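PDB 5NNP: N-terminal acetyltransferase-like protein from Chaetomium thermophilum, which probably serves as the TPR-type auxiliary subunit of a NatA-like N-terminal acetyltransferase, a helical scaffold that supports its catalytic partner. Local coordinates for residues Gly476-Leu481 against Ile487-Glu492; Thr430-Arg435 against Leu462-Leu467; Glu163-Ile168 against Asn195-Glu200; Leu152-His157 against Gly535-Tyr540; Ala678-Tyr683 against Ala713-Lys718. All coordinates share one frame; numbering follows the deposited sequence.

Contact 1: residues Gly476-Leu481 against Ile487-Glu492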
# COMPACT_ATOMS: atom_id res chain seq x y z
N GLY A 476 -26.34 -6.00 3.74
CA GLY A 476 -25.71 -7.16 4.34
C GLY A 476 -24.20 -7.11 4.35
O GLY A 476 -23.61 -6.11 3.94
N PRO A 477 -23.56 -8.20 4.80
CA PRO A 477 -22.11 -8.35 4.88
C PRO A 477 -21.38 -7.82 3.65
O PRO A 477 -20.38 -7.12 3.79
CB PRO A 477 -21.94 -9.87 5.01
CG PRO A 477 -23.15 -10.30 5.75
CD PRO A 477 -24.26 -9.43 5.21
N LEU A 478 -21.89 -8.16 2.46
CA LEU A 478 -21.23 -7.76 1.22
C LEU A 478 -21.04 -6.25 1.15
O LEU A 478 -20.01 -5.77 0.70
CB LEU A 478 -22.02 -8.24 0.01
CG LEU A 478 -21.38 -7.92 -1.35
CD1 LEU A 478 -19.96 -8.48 -1.42
CD2 LEU A 478 -22.21 -8.45 -2.50
N ALA A 479 -22.05 -5.51 1.62
CA ALA A 479 -21.98 -4.05 1.58
C ALA A 479 -20.89 -3.56 2.52
O ALA A 479 -20.11 -2.65 2.19
CB ALA A 479 -23.32 -3.44 1.96
N ASP A 480 -20.85 -4.16 3.71
CA ASP A 480 -19.88 -3.72 4.69
C ASP A 480 -18.48 -4.04 4.17
O ASP A 480 -17.58 -3.20 4.23
CB ASP A 480 -20.13 -4.38 6.05
CG ASP A 480 -19.30 -3.76 7.15
OD1 ASP A 480 -19.29 -2.51 7.24
OD2 ASP A 480 -18.63 -4.51 7.91
N LEU A 481 -18.31 -5.24 3.61
CA LEU A 481 -17.00 -5.64 3.11
C LEU A 481 -16.55 -4.75 1.94
O LEU A 481 -15.37 -4.43 1.80
CB LEU A 481 -17.03 -7.11 2.69
CG LEU A 481 -17.11 -8.13 3.84
CD1 LEU A 481 -17.40 -9.52 3.30
CD2 LEU A 481 -15.82 -8.13 4.66
N ILE A 487 -10.42 -6.42 -0.52
CA ILE A 487 -10.07 -6.92 -1.85
C ILE A 487 -9.89 -8.45 -1.92
O ILE A 487 -10.22 -9.07 -2.92
CB ILE A 487 -8.78 -6.22 -2.37
CG1 ILE A 487 -9.05 -4.73 -2.58
CG2 ILE A 487 -8.30 -6.85 -3.68
CD1 ILE A 487 -7.83 -3.92 -2.96
N TRP A 488 -9.35 -9.07 -0.87
CA TRP A 488 -9.15 -10.51 -0.92
C TRP A 488 -10.51 -11.19 -1.08
O TRP A 488 -10.68 -12.06 -1.95
CB TRP A 488 -8.39 -11.04 0.32
CG TRP A 488 -9.23 -11.32 1.55
CD1 TRP A 488 -9.35 -10.52 2.66
CD2 TRP A 488 -10.04 -12.48 1.81
NE1 TRP A 488 -10.20 -11.10 3.57
CE2 TRP A 488 -10.63 -12.30 3.08
CE3 TRP A 488 -10.34 -13.64 1.09
CZ2 TRP A 488 -11.48 -13.25 3.65
CZ3 TRP A 488 -11.19 -14.58 1.66
CH2 TRP A 488 -11.75 -14.38 2.92
N PHE A 489 -11.48 -10.77 -0.28
CA PHE A 489 -12.76 -11.46 -0.34
C PHE A 489 -13.46 -11.17 -1.67
O PHE A 489 -14.00 -12.08 -2.28
CB PHE A 489 -13.68 -11.07 0.81
CG PHE A 489 -15.02 -11.73 0.72
CD1 PHE A 489 -15.18 -13.04 1.13
CD2 PHE A 489 -16.11 -11.06 0.19
CE1 PHE A 489 -16.40 -13.66 1.04
CE2 PHE A 489 -17.34 -11.69 0.09
CZ PHE A 489 -17.48 -13.00 0.52
N LEU A 490 -13.44 -9.91 -2.09
CA LEU A 490 -14.08 -9.52 -3.35
C LEU A 490 -13.49 -10.32 -4.52
O LEU A 490 -14.24 -10.82 -5.36
CB LEU A 490 -13.93 -8.02 -3.60
CG LEU A 490 -14.72 -7.06 -2.70
CD1 LEU A 490 -14.38 -5.61 -3.02
CD2 LEU A 490 -16.21 -7.29 -2.82
N THR A 491 -12.17 -10.47 -4.54
CA THR A 491 -11.53 -11.21 -5.63
C THR A 491 -11.91 -12.69 -5.58
O THR A 491 -12.32 -13.27 -6.59
CB THR A 491 -10.00 -11.09 -5.58
OG1 THR A 491 -9.63 -9.71 -5.51
CG2 THR A 491 -9.38 -11.69 -6.83
N GLU A 492 -11.78 -13.30 -4.41
CA GLU A 492 -12.14 -14.70 -4.21
C GLU A 492 -13.61 -14.97 -4.55
O GLU A 492 -13.95 -15.95 -5.20
CB GLU A 492 -11.87 -15.12 -2.76
CG GLU A 492 -10.40 -15.35 -2.46
CD GLU A 492 -9.86 -16.56 -3.18
OE1 GLU A 492 -8.63 -16.66 -3.34
OE2 GLU A 492 -10.65 -17.43 -3.59
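L481 and F489 form the main part of this contact, each giving up more than 50 Å² of surface to the other segment. The CD1 methyl of L481 lies over one face of the F489 ring, 4.1 Å from the ring centroid and 26° off the ring normal. This is a CH-pi contact. The methyl is nearest the CD2 side of the ring, with L481 CD1 3.7 Å from F489 CD2. F489 CG stands anti to the backbone N (chi1 178°), which sends the ring out toward helix 476-483. The two side chains cross at about a right angle. L478 adds a second methyl: its CD1 sits at the ring edge, near the plane, 4.4 Å from F489 CE2. The same CD1 also meets L490 CD2 at 4.2 Å. No hydrogen bond joins the two segments, so the contact is apolar packing.

The short segments run at 128° to each other, with axes 10.8 Å apart, as a helical hairpin in an alpha-solenoid. Other helices pack round the pair. L490 also packs on T512 and I516 of helix 503-523, F489 on L453 of helix 442-454, and L481 on M465 of helix 458-465.

Contact 2: residues Thr430-Arg435 against Leu462-Leu467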
# COMPACT_ATOMS: atom_id res chain seq x y z
N THR A 430 -13.53 -28.97 7.49
CA THR A 430 -12.56 -29.00 8.58
C THR A 430 -12.11 -27.61 9.02
O THR A 430 -11.93 -27.35 10.22
CB THR A 430 -11.33 -29.83 8.18
OG1 THR A 430 -11.71 -31.21 8.07
CG2 THR A 430 -10.23 -29.73 9.23
N MET A 431 -11.95 -26.70 8.08
CA MET A 431 -11.55 -25.34 8.43
C MET A 431 -12.66 -24.67 9.20
O MET A 431 -12.41 -23.91 10.12
CB MET A 431 -11.21 -24.52 7.20
CG MET A 431 -10.48 -23.22 7.53
SD MET A 431 -8.82 -23.48 8.19
CE MET A 431 -7.91 -23.93 6.71
N ASP A 432 -13.90 -24.96 8.82
CA ASP A 432 -15.03 -24.37 9.51
C ASP A 432 -15.10 -24.92 10.92
O ASP A 432 -15.42 -24.20 11.85
CB ASP A 432 -16.34 -24.63 8.77
CG ASP A 432 -17.50 -23.86 9.37
OD1 ASP A 432 -17.60 -22.63 9.12
OD2 ASP A 432 -18.32 -24.46 10.10
N TYR A 433 -14.79 -26.21 11.09
CA TYR A 433 -14.76 -26.76 12.43
C TYR A 433 -13.71 -26.01 13.25
O TYR A 433 -13.97 -25.62 14.38
CB TYR A 433 -14.48 -28.27 12.42
CG TYR A 433 -14.34 -28.87 13.80
CD1 TYR A 433 -15.46 -29.12 14.58
CD2 TYR A 433 -13.10 -29.17 14.33
CE1 TYR A 433 -15.35 -29.65 15.86
CE2 TYR A 433 -12.98 -29.70 15.61
CZ TYR A 433 -14.10 -29.95 16.36
OH TYR A 433 -13.97 -30.48 17.63
N ALA A 434 -12.54 -25.79 12.66
CA ALA A 434 -11.48 -25.04 13.32
C ALA A 434 -11.98 -23.67 13.78
O ALA A 434 -11.67 -23.22 14.89
CB ALA A 434 -10.28 -24.89 12.39
N ARG A 435 -12.76 -23.02 12.93
CA ARG A 435 -13.33 -21.72 13.24
C ARG A 435 -14.21 -21.81 14.48
O ARG A 435 -14.11 -21.00 15.39
CB ARG A 435 -14.15 -21.20 12.06
CG ARG A 435 -14.40 -19.72 12.09
CD ARG A 435 -15.72 -19.39 11.42
NE ARG A 435 -16.81 -19.68 12.33
CZ ARG A 435 -17.45 -20.84 12.36
NH1 ARG A 435 -17.10 -21.78 11.50
NH2 ARG A 435 -18.44 -21.04 13.22
N LEU A 462 -20.17 -16.03 2.54
CA LEU A 462 -20.65 -14.71 2.89
C LEU A 462 -21.32 -14.70 4.27
O LEU A 462 -21.26 -13.71 5.00
CB LEU A 462 -21.61 -14.19 1.82
CG LEU A 462 -22.07 -12.72 1.90
CD1 LEU A 462 -20.89 -11.78 2.00
CD2 LEU A 462 -22.94 -12.33 0.70
N ALA A 463 -21.96 -15.80 4.65
CA ALA A 463 -22.64 -15.84 5.93
C ALA A 463 -21.64 -16.05 7.07
O ALA A 463 -21.86 -15.62 8.20
CB ALA A 463 -23.70 -16.92 5.95
N THR A 464 -20.53 -16.71 6.75
CA THR A 464 -19.43 -16.86 7.70
C THR A 464 -18.83 -15.48 8.00
O THR A 464 -18.60 -15.11 9.16
CB THR A 464 -18.35 -17.79 7.14
OG1 THR A 464 -18.92 -19.04 6.77
CG2 THR A 464 -17.22 -18.00 8.15
N MET A 465 -18.59 -14.70 6.95
CA MET A 465 -18.02 -13.38 7.12
C MET A 465 -19.00 -12.50 7.88
O MET A 465 -18.59 -11.60 8.62
CB MET A 465 -17.66 -12.77 5.77
CG MET A 465 -16.62 -13.54 4.99
SD MET A 465 -14.90 -13.30 5.49
CE MET A 465 -14.63 -11.60 4.99
N GLY A 466 -20.30 -12.77 7.72
CA GLY A 466 -21.34 -12.05 8.43
C GLY A 466 -21.18 -12.12 9.94
O GLY A 466 -21.69 -11.26 10.66
N LEU A 467 -20.46 -13.13 10.43
CA LEU A 467 -20.20 -13.22 11.85
C LEU A 467 -19.30 -12.06 12.36
O LEU A 467 -19.28 -11.78 13.56
CB LEU A 467 -19.56 -14.56 12.20
CG LEU A 467 -20.47 -15.78 12.47
CD1 LEU A 467 -21.87 -15.62 11.90
CD2 LEU A 467 -19.82 -17.05 11.94
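D432 and T464 are the nearest backbone pair here, with D432 CA 8.9 Å from T464 CA, a gap that only the side chains bridge. The two helices, 424-436 and 458-465, are one helix apart in an alpha-solenoid of TPR type. Helix 442-454 comes between them in sequence and touches both segments.

R435 does most of the bridging. Its chain is bent at chi3 (78°), and the aliphatic part faces the other segment. R435 CD meets the T464 CG2 methyl at 3.9 Å, and the two side chains cross obliquely. Further out, R435 NE lies 4.0 Å from L467 CD2, which approaches the guanidinium at a slant. The L467 side chain stands at about a right angle to R435, on the more exposed side of the contact. No hydrogen bond crosses between the segments.

The charge of R435 is used within its own helix. R435 NH1 forms a salt bridge with D432 OD1, 2.6 Å away, one turn back along the helix. The bridge probably limits how far the guanidinium can turn. R435 also packs on N445, whose ND2 hydrogen-bonds T464 O. The R435 side chain is about 13 Å from a bound carboxymethyl coenzyme A, so it does not touch that ligand.

T464 divides its two branches between packing and polar bonding. OG1 lies beside the backbone N (chi1 -55°), which leaves CG2 anti to it and facing R435. OG1 pairs with the side chain of Q452, also lies in bonding range of K460 O, and is left 4.5 Å from D432 OD1.

Contact 3: residues Glu163-Ile168 against Asn195-Glu200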
# COMPACT_ATOMS: atom_id res chain seq x y z
N GLU A 163 18.27 20.94 -7.52
CA GLU A 163 19.04 22.14 -7.22
C GLU A 163 18.15 23.32 -6.80
O GLU A 163 18.46 24.02 -5.83
CB GLU A 163 19.91 22.56 -8.41
CG GLU A 163 20.93 23.65 -8.08
CD GLU A 163 21.86 23.96 -9.25
OE1 GLU A 163 21.72 23.33 -10.31
OE2 GLU A 163 22.74 24.84 -9.10
N LYS A 164 17.05 23.55 -7.52
CA LYS A 164 16.19 24.67 -7.16
C LYS A 164 15.42 24.38 -5.87
O LYS A 164 15.17 25.28 -5.07
CB LYS A 164 15.23 25.02 -8.30
CG LYS A 164 14.97 26.52 -8.45
CD LYS A 164 16.23 27.26 -8.84
CE LYS A 164 15.98 28.74 -9.10
NZ LYS A 164 15.37 29.40 -7.92
N ALA A 165 15.05 23.13 -5.64
CA ALA A 165 14.34 22.81 -4.41
C ALA A 165 15.24 23.04 -3.19
O ALA A 165 14.80 23.53 -2.15
CB ALA A 165 13.83 21.38 -4.44
N GLU A 166 16.51 22.68 -3.32
CA GLU A 166 17.43 22.91 -2.22
C GLU A 166 17.62 24.42 -1.99
O GLU A 166 17.66 24.89 -0.85
CB GLU A 166 18.77 22.25 -2.48
CG GLU A 166 19.67 22.33 -1.27
CD GLU A 166 21.07 21.89 -1.52
OE1 GLU A 166 21.31 21.13 -2.50
OE2 GLU A 166 21.95 22.30 -0.73
N HIS A 167 17.70 25.17 -3.08
CA HIS A 167 17.84 26.62 -3.04
C HIS A 167 16.68 27.29 -2.28
O HIS A 167 16.89 28.20 -1.48
CB HIS A 167 17.93 27.15 -4.47
CG HIS A 167 18.03 28.64 -4.56
ND1 HIS A 167 17.04 29.41 -5.13
CD2 HIS A 167 19.00 29.49 -4.17
CE1 HIS A 167 17.40 30.68 -5.09
NE2 HIS A 167 18.58 30.76 -4.51
N ILE A 168 15.45 26.84 -2.54
CA ILE A 168 14.28 27.43 -1.91
C ILE A 168 14.30 27.14 -0.42
O ILE A 168 14.02 28.03 0.39
CB ILE A 168 12.97 26.91 -2.54
CG1 ILE A 168 12.83 27.41 -3.98
CG2 ILE A 168 11.77 27.34 -1.74
CD1 ILE A 168 13.09 28.94 -4.14
N ASN A 195 18.17 17.51 3.73
CA ASN A 195 19.24 16.51 3.74
C ASN A 195 18.98 15.40 2.72
O ASN A 195 19.89 15.04 1.97
CB ASN A 195 19.43 15.90 5.14
CG ASN A 195 20.71 15.05 5.24
OD1 ASN A 195 20.68 13.84 5.00
ND2 ASN A 195 21.85 15.69 5.56
N THR A 196 17.76 14.86 2.67
CA THR A 196 17.50 13.81 1.70
C THR A 196 17.68 14.36 0.29
O THR A 196 18.11 13.64 -0.61
CB THR A 196 16.09 13.20 1.85
OG1 THR A 196 15.09 14.18 1.58
CG2 THR A 196 15.89 12.63 3.24
N ILE A 197 17.40 15.64 0.10
CA ILE A 197 17.53 16.24 -1.23
C ILE A 197 18.99 16.32 -1.67
O ILE A 197 19.31 16.01 -2.82
CB ILE A 197 16.86 17.64 -1.29
CG1 ILE A 197 15.35 17.45 -1.31
CG2 ILE A 197 17.31 18.41 -2.52
CD1 ILE A 197 14.53 18.72 -1.16
N ILE A 198 19.86 16.72 -0.75
CA ILE A 198 21.29 16.71 -1.03
C ILE A 198 21.79 15.32 -1.44
O ILE A 198 22.58 15.19 -2.37
CB ILE A 198 22.10 17.19 0.19
CG1 ILE A 198 21.72 18.64 0.54
CG2 ILE A 198 23.60 17.07 -0.08
CD1 ILE A 198 22.42 19.21 1.77
N ALA A 199 21.33 14.28 -0.78
CA ALA A 199 21.79 12.94 -1.10
C ALA A 199 21.23 12.50 -2.45
O ALA A 199 21.96 11.95 -3.27
CB ALA A 199 21.40 11.96 0.00
N GLU A 200 19.96 12.78 -2.69
CA GLU A 200 19.38 12.46 -3.99
C GLU A 200 20.13 13.17 -5.13
O GLU A 200 20.18 12.66 -6.24
CB GLU A 200 17.89 12.81 -4.03
CG GLU A 200 17.02 11.86 -3.22
CD GLU A 200 15.55 11.99 -3.53
OE1 GLU A 200 14.73 11.41 -2.77
OE2 GLU A 200 15.21 12.67 -4.53
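The backbones are closest at E166 and I197, whose CA atoms are 6.7 Å apart. The two helices run nearly antiparallel, at 154° between their directions, and the axes of the two short segments come within 9.8 Å.

I197 fills this approach with two of its methyls. Its CG2 is 4.1 Å from E166 CB, and its CD1 is 4.3 Å from A165 CB. The small alanine side chain and the first carbon of the glutamate thus receive one isoleucine between them.

The far end of E166 goes to the next residue along. E166 CG is anti to the backbone N (chi1 -172°) and the chain stays extended beyond it, which carries the carboxylate across to I198. E166 OE2 lies 3.9 Å from I198 CG1, and the carboxylate end runs alongside CG1 and CD1 of that isoleucine. This is a van der Waals contact; the acid has its polar partners elsewhere. E166 OE1 forms a salt bridge with R201 and E166 OE2 one with R206. OE2 also hydrogen-bonds a glycerol, probably from the crystallisation liquor. With a leucine at E166, both arginines would probably lose this shared acidic mate and be freer to move.

The pair belongs to the all-helical, TPR-type solenoid. Helix 162-175 also leans on helix 146-159, where A165 and I168 touch Y156. I198 also packs on R206, A207 and H210 of helix 204-214, while A199 meets Y231 of helix 221-234.

Contact 4: residues Leu152-His157 against Gly535-Tyr540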
# COMPACT_ATOMS: atom_id res chain seq x y z
N LEU A 152 6.84 25.14 -2.40
CA LEU A 152 7.53 25.45 -3.65
C LEU A 152 8.77 24.58 -3.80
O LEU A 152 9.09 24.15 -4.90
CB LEU A 152 7.91 26.93 -3.75
CG LEU A 152 8.79 27.28 -4.98
CD1 LEU A 152 8.09 26.99 -6.33
CD2 LEU A 152 9.35 28.69 -4.95
N ALA A 153 9.47 24.30 -2.70
CA ALA A 153 10.57 23.34 -2.73
C ALA A 153 10.09 21.93 -3.14
O ALA A 153 10.73 21.26 -3.96
CB ALA A 153 11.25 23.29 -1.39
N ILE A 154 8.95 21.49 -2.59
CA ILE A 154 8.39 20.19 -2.96
C ILE A 154 8.04 20.13 -4.45
O ILE A 154 8.34 19.13 -5.12
CB ILE A 154 7.13 19.87 -2.12
CG1 ILE A 154 7.52 19.58 -0.67
CG2 ILE A 154 6.39 18.70 -2.70
CD1 ILE A 154 6.44 19.89 0.32
N ALA A 155 7.42 21.18 -4.98
CA ALA A 155 7.04 21.21 -6.39
C ALA A 155 8.26 21.08 -7.29
O ALA A 155 8.24 20.34 -8.28
CB ALA A 155 6.29 22.47 -6.72
N TYR A 156 9.31 21.81 -6.94
CA TYR A 156 10.57 21.73 -7.68
C TYR A 156 11.15 20.32 -7.60
O TYR A 156 11.57 19.75 -8.61
CB TYR A 156 11.58 22.73 -7.15
CG TYR A 156 11.47 24.12 -7.72
CD1 TYR A 156 11.29 24.33 -9.08
CD2 TYR A 156 11.59 25.23 -6.90
CE1 TYR A 156 11.21 25.62 -9.60
CE2 TYR A 156 11.50 26.50 -7.40
CZ TYR A 156 11.31 26.70 -8.74
OH TYR A 156 11.23 27.99 -9.19
N HIS A 157 11.18 19.79 -6.39
CA HIS A 157 11.68 18.45 -6.09
C HIS A 157 10.98 17.36 -6.90
O HIS A 157 11.63 16.52 -7.54
CB HIS A 157 11.51 18.17 -4.59
CG HIS A 157 12.18 16.92 -4.13
ND1 HIS A 157 11.91 16.35 -2.91
CD2 HIS A 157 13.09 16.12 -4.73
CE1 HIS A 157 12.64 15.25 -2.77
NE2 HIS A 157 13.36 15.09 -3.86
N GLY A 535 3.92 19.46 8.29
CA GLY A 535 5.35 19.63 8.09
C GLY A 535 6.14 18.34 7.88
O GLY A 535 7.34 18.38 7.67
N GLN A 536 5.46 17.19 7.92
CA GLN A 536 6.11 15.90 7.77
C GLN A 536 6.36 15.57 6.30
O GLN A 536 5.69 14.74 5.71
CB GLN A 536 5.25 14.81 8.39
CG GLN A 536 5.01 15.00 9.88
CD GLN A 536 6.15 14.48 10.76
OE1 GLN A 536 7.22 14.09 10.28
NE2 GLN A 536 5.92 14.47 12.06
N ILE A 537 7.38 16.21 5.73
CA ILE A 537 7.52 16.30 4.30
C ILE A 537 8.04 15.05 3.61
O ILE A 537 7.57 14.70 2.53
CB ILE A 537 8.43 17.49 3.95
CG1 ILE A 537 7.98 18.72 4.75
CG2 ILE A 537 8.39 17.74 2.46
CD1 ILE A 537 6.54 19.12 4.50
N ARG A 538 9.04 14.40 4.19
CA ARG A 538 9.54 13.16 3.61
C ARG A 538 8.42 12.10 3.46
O ARG A 538 8.37 11.40 2.45
CB ARG A 538 10.70 12.62 4.45
CG ARG A 538 11.97 13.47 4.36
CD ARG A 538 12.96 13.11 5.45
NE ARG A 538 12.36 13.26 6.77
CZ ARG A 538 12.45 12.36 7.73
NH1 ARG A 538 13.15 11.26 7.53
NH2 ARG A 538 11.87 12.57 8.91
N ALA A 539 7.51 12.01 4.43
CA ALA A 539 6.44 11.03 4.32
C ALA A 539 5.55 11.38 3.14
O ALA A 539 5.14 10.49 2.38
CB ALA A 539 5.61 10.93 5.62
N TYR A 540 5.25 12.67 3.00
CA TYR A 540 4.45 13.12 1.88
C TYR A 540 5.07 12.70 0.53
O TYR A 540 4.37 12.17 -0.34
CB TYR A 540 4.26 14.64 1.91
CG TYR A 540 3.59 15.15 0.65
CD1 TYR A 540 2.21 15.11 0.51
CD2 TYR A 540 4.35 15.66 -0.41
CE1 TYR A 540 1.61 15.57 -0.64
CE2 TYR A 540 3.75 16.11 -1.55
CZ TYR A 540 2.37 16.06 -1.67
OH TYR A 540 1.77 16.51 -2.84
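With chi1 at -70°, I154 sends CG1, beside its backbone N, to I537 and CG2, beside its carbonyl carbon, to Y540. The CG1 arm runs out to CD1 (chi2 153°). I154 CD1 is 3.6 Å from I537 CG2, and I154 CG1 is 3.7 Å from the same methyl. The other branch reaches the tyrosine, with I154 CG2 3.9 Å from Y540 CE2. The Y540 ring is met at a slant.

The contact ties helix 146-159 to the start of helix 537-547, nearly 380 residues further on. It is a tertiary contact between distant parts of the alpha-solenoid.

A turn precedes helix 537-547. G535 leaves the preceding helix with positive phi, and Q536 takes the N-cap position at the centre of an inverse gamma turn. I537 and Y540 both start toward I154. The Q536 side chain goes elsewhere, and its OE1 hydrogen-bonds a polar side chain of another protein chain. Y540 OH is satisfied by H528 ND1. I154 also packs on Y193 and on L532 of helix 527-534.

Contact 5: residues Ala678-Tyr683 against Ala713-Lys718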
# COMPACT_ATOMS: atom_id res chain seq x y z
N ALA A 678 -2.07 -12.20 -22.05
CA ALA A 678 -3.48 -11.81 -22.09
C ALA A 678 -3.69 -10.61 -23.01
O ALA A 678 -4.69 -10.55 -23.73
CB ALA A 678 -3.99 -11.49 -20.69
N GLY A 679 -2.75 -9.67 -22.98
CA GLY A 679 -2.78 -8.55 -23.90
C GLY A 679 -2.76 -9.02 -25.35
O GLY A 679 -3.53 -8.52 -26.19
N PHE A 680 -1.89 -9.97 -25.65
CA PHE A 680 -1.80 -10.48 -27.01
C PHE A 680 -3.15 -11.01 -27.50
O PHE A 680 -3.62 -10.65 -28.58
CB PHE A 680 -0.75 -11.58 -27.10
CG PHE A 680 -0.58 -12.13 -28.48
CD1 PHE A 680 -1.41 -13.13 -28.94
CD2 PHE A 680 0.39 -11.63 -29.33
CE1 PHE A 680 -1.28 -13.63 -30.22
CE2 PHE A 680 0.53 -12.13 -30.60
CZ PHE A 680 -0.31 -13.13 -31.05
N GLU A 681 -3.78 -11.85 -26.68
CA GLU A 681 -5.09 -12.40 -27.00
C GLU A 681 -6.15 -11.32 -27.27
O GLU A 681 -6.96 -11.47 -28.19
CB GLU A 681 -5.56 -13.32 -25.87
CG GLU A 681 -4.60 -14.44 -25.56
CD GLU A 681 -4.41 -15.37 -26.73
OE1 GLU A 681 -5.27 -15.38 -27.64
OE2 GLU A 681 -3.39 -16.09 -26.75
N VAL A 682 -6.13 -10.24 -26.49
CA VAL A 682 -7.06 -9.12 -26.67
C VAL A 682 -6.83 -8.35 -27.98
O VAL A 682 -7.79 -8.03 -28.68
CB VAL A 682 -6.97 -8.11 -25.52
CG1 VAL A 682 -7.70 -6.81 -25.88
CG2 VAL A 682 -7.51 -8.71 -24.23
N TYR A 683 -5.57 -8.07 -28.31
CA TYR A 683 -5.26 -7.27 -29.49
C TYR A 683 -5.41 -7.97 -30.84
O TYR A 683 -5.79 -7.33 -31.83
CB TYR A 683 -3.84 -6.71 -29.38
CG TYR A 683 -3.72 -5.61 -28.35
CD1 TYR A 683 -4.63 -4.57 -28.31
CD2 TYR A 683 -2.70 -5.62 -27.42
CE1 TYR A 683 -4.53 -3.57 -27.37
CE2 TYR A 683 -2.58 -4.62 -26.48
CZ TYR A 683 -3.50 -3.60 -26.46
OH TYR A 683 -3.39 -2.60 -25.53
N ALA A 713 3.22 -16.69 -31.02
CA ALA A 713 4.17 -16.30 -32.06
C ALA A 713 3.80 -16.95 -33.39
O ALA A 713 3.77 -16.31 -34.45
CB ALA A 713 5.59 -16.67 -31.66
N ALA A 714 3.51 -18.25 -33.33
CA ALA A 714 3.12 -18.99 -34.52
C ALA A 714 1.73 -18.57 -35.01
O ALA A 714 1.48 -18.53 -36.21
CB ALA A 714 3.15 -20.49 -34.24
N LYS A 715 0.84 -18.26 -34.08
CA LYS A 715 -0.53 -17.88 -34.44
C LYS A 715 -0.54 -16.52 -35.13
O LYS A 715 -1.34 -16.28 -36.04
CB LYS A 715 -1.43 -17.87 -33.19
CG LYS A 715 -2.93 -17.74 -33.48
CD LYS A 715 -3.76 -18.12 -32.24
CE LYS A 715 -3.41 -17.25 -31.02
NZ LYS A 715 -4.13 -17.63 -29.76
N LEU A 716 0.36 -15.64 -34.71
CA LEU A 716 0.43 -14.30 -35.27
C LEU A 716 0.90 -14.33 -36.71
O LEU A 716 0.33 -13.67 -37.58
CB LEU A 716 1.37 -13.43 -34.43
CG LEU A 716 1.38 -11.91 -34.64
CD1 LEU A 716 0.08 -11.28 -34.14
CD2 LEU A 716 2.58 -11.32 -33.92
N ARG A 717 1.94 -15.10 -36.96
CA ARG A 717 2.54 -15.13 -38.29
C ARG A 717 1.56 -15.54 -39.38
O ARG A 717 1.65 -15.05 -40.51
CB ARG A 717 3.75 -16.06 -38.28
CG ARG A 717 4.95 -15.51 -37.52
CD ARG A 717 6.22 -16.21 -37.97
NE ARG A 717 7.42 -15.41 -37.72
CZ ARG A 717 8.09 -15.44 -36.58
NH1 ARG A 717 7.69 -16.22 -35.58
NH2 ARG A 717 9.18 -14.68 -36.44
N LYS A 718 0.63 -16.44 -39.06
CA LYS A 718 -0.41 -16.83 -40.01
C LYS A 718 -1.31 -15.65 -40.37
O LYS A 718 -1.61 -15.41 -41.54
CB LYS A 718 -1.25 -17.99 -39.46
CG LYS A 718 -2.44 -18.38 -40.35
CD LYS A 718 -3.30 -19.46 -39.71
CE LYS A 718 -4.52 -19.75 -40.57
NZ LYS A 718 -4.16 -20.05 -41.98
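A loose salt bridge links K715 NZ to the carboxylate of E681. K715 NZ lies 3.3 Å from E681 OE1 and 3.5 Å from E681 OE2. Both are weak hydrogen bonds within the one bridge. The lysine is bent at chi3 (58°), and the glutamate curls at chi2 (-62°) to bring its end round toward the lysine.

The carboxylate has firmer partners as well. OE2 accepts from Q712 NE2, its strongest polar partner, and OE1 forms a salt bridge with R685 NH1. K708 adds a long, weak ion pair to OE2. This buried acid is therefore met on both oxygens, and the surrounding positive charge would probably favour its ionised form.

Beside it lies an apolar pair. F680 CZ is 3.6 Å from L716 CD1, and L716 CB lies in the plane of the ring at its edge, 3.8 Å from F680 CZ. K715 CE also comes to the ring edge. Replacing L716 with an alanine would probably open a gap at the end of the F680 ring and weaken its hold on helix 707-723.

The segments run almost parallel, at 19°, with axes 11.9 Å apart. F680 and L716 both touch L696 of helix 689-702, which joins them in sequence. Near-parallel packing of alternate helices, with the helix between them in sequence packed against both, is typical of TPR-like alpha-solenoids.

Overall arrangement
From the N terminus, the first segment reached is 152-157, which opens contact 4. That contact closes only at 535-540 and so makes the longest loop. Contacts 3, 2 and 1 follow in that order within it, and each closes before the next opens. Contact 5 comes after contact 4 has closed. No two loops cross. Contacts 3 and 4 adjoin, with centres 10 Å apart, and E200 OE2 probably hydrogen-bonds H157 NE2 between them. Contacts 1 and 2 also adjoin, where P477 packs on L462 and G466. These two pairs lie on opposite sides of the chain's centre. Contact 5 stands apart, joining helices near the C terminus.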